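Local atomic coordinates of putative uncharacterized protein (PDB entry 4GNX), a protein that binds single-stranded DNA as a replication protein A subunit, built from OB-fold domains and carrying a zinc ion. Residues 4-7 against 8-11. Numbering follows the deposited sequence.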
loop_
_atom_site.group_PDB
_atom_site.type_symbol
_atom_site.label_atom_id
_atom_site.label_comp_id
_atom_site.label_asym_id
_atom_site.label_seq_id
_atom_site.Cartn_x
_atom_site.Cartn_y
_atom_site.Cartn_z
ATOM N N TYR C 4 19.834 -29.984 -14.464
ATOM C CA TYR C 4 19.185 -28.786 -14.993
ATOM C C TYR C 4 19.609 -27.535 -14.224
ATOM O O TYR C 4 19.791 -27.603 -13.004
ATOM C CB TYR C 4 17.658 -28.926 -14.867
ATOM C CG TYR C 4 16.973 -29.650 -16.003
ATOM C CD1 TYR C 4 15.987 -29.005 -16.772
ATOM C CD2 TYR C 4 17.304 -30.979 -16.315
ATOM C CE1 TYR C 4 15.350 -29.662 -17.819
ATOM C CE2 TYR C 4 16.680 -31.643 -17.360
ATOM C CZ TYR C 4 15.703 -30.988 -18.112
ATOM O OH TYR C 4 15.081 -31.661 -19.151
ATOM N N PRO C 5 19.747 -26.386 -14.928
ATOM C CA PRO C 5 19.736 -25.089 -14.254
ATOM C C PRO C 5 18.364 -24.890 -13.655
ATOM O O PRO C 5 17.392 -25.442 -14.185
ATOM C CB PRO C 5 19.909 -24.099 -15.400
ATOM C CG PRO C 5 19.368 -24.804 -16.595
ATOM C CD PRO C 5 19.812 -26.226 -16.392
ATOM N N ILE C 6 18.282 -24.122 -12.566
ATOM C CA ILE C 6 16.997 -23.816 -11.903
ATOM C C ILE C 6 16.002 -23.134 -12.845
ATOM O O ILE C 6 14.831 -23.519 -12.903
ATOM C CB ILE C 6 17.208 -22.977 -10.636
ATOM C CG1 ILE C 6 17.654 -23.902 -9.510
ATOM C CG2 ILE C 6 15.923 -22.256 -10.238
ATOM C CD1 ILE C 6 18.263 -23.196 -8.324
ATOM N N GLU C 7 16.480 -22.139 -13.591
ATOM C CA GLU C 7 15.666 -21.428 -14.568
ATOM C C GLU C 7 15.084 -22.325 -15.657
ATOM O O GLU C 7 14.174 -21.935 -16.386
ATOM C CB GLU C 7 16.486 -20.316 -15.179
ATOM C CG GLU C 7 16.331 -19.056 -14.383
ATOM C CD GLU C 7 14.931 -18.494 -14.533
ATOM O OE1 GLU C 7 14.560 -18.173 -15.697
ATOM O OE2 GLU C 7 14.208 -18.381 -13.499
ATOM N N GLY C 8 15.621 -23.533 -15.741
ATOM C CA GLY C 8 15.186 -24.500 -16.703
ATOM C C GLY C 8 13.982 -25.297 -16.280
ATOM O O GLY C 8 13.364 -25.920 -17.117
ATOM N N LEU C 9 13.634 -25.271 -15.002
ATOM C CA LEU C 9 12.555 -26.101 -14.450
ATOM C C LEU C 9 11.136 -25.688 -14.813
ATOM O O LEU C 9 10.815 -24.504 -14.899
ATOM C CB LEU C 9 12.648 -26.119 -12.935
ATOM C CG LEU C 9 13.991 -26.493 -12.298
ATOM C CD1 LEU C 9 13.971 -26.079 -10.817
ATOM C CD2 LEU C 9 14.322 -27.968 -12.509
ATOM N N SER C 10 10.270 -26.679 -14.971
ATOM C CA SER C 10 8.891 -26.457 -15.410
ATOM C C SER C 10 8.062 -27.691 -15.073
ATOM O O SER C 10 8.618 -28.777 -14.873
ATOM C CB SER C 10 8.844 -26.245 -16.933
ATOM O OG SER C 10 9.221 -27.437 -17.614
ATOM N N PRO C 11 6.730 -27.545 -15.046
ATOM C CA PRO C 11 5.875 -28.732 -14.889
ATOM C C PRO C 11 5.997 -29.731 -16.056
ATOM O O PRO C 11 5.697 -30.916 -15.882
ATOM C CB PRO C 11 4.455 -28.152 -14.854
ATOM C CG PRO C 11 4.610 -26.662 -14.710
ATOM C CD PRO C 11 5.951 -26.307 -15.258
#
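Pro-5 O accepts the backbone N-H of Gly-8 (N to O 3.0 Å) and Ile-6 O accepts that of Leu-9, two successive i to i+3 bonds that define a single turn of 3-10 helix in the loop leading to strand 17-30 of the first OB fold. The Leu-9 bond is the straighter, 169° at the hydrogen against 144° for Gly-8. The amides at the start of the turn are satisfied by side chains from beyond it: Ile-6 N gives its hydrogen to Asp-47 OD2 and Glu-7 N to Ser-49 OG, which ties the turn to the loop between strands 39-46 and 51-57.

Apolar contacts lie alongside these bonds. Leu-9 has CG anti to its own carbonyl carbon (chi1 -52°), and with chi2 extended its CD1 lies 4.3 Å from Ile-6 CG2; both side chains also rest on Ile-18 of strand 17-30. The other methyl, CD2, reaches Tyr-4 CB at 4.2 Å. From there the Tyr-4 ring turns an edge to the backbone of Gly-8, whose carbonyl O sits close to the ring plane, 4.1 Å from Tyr-4 CD1.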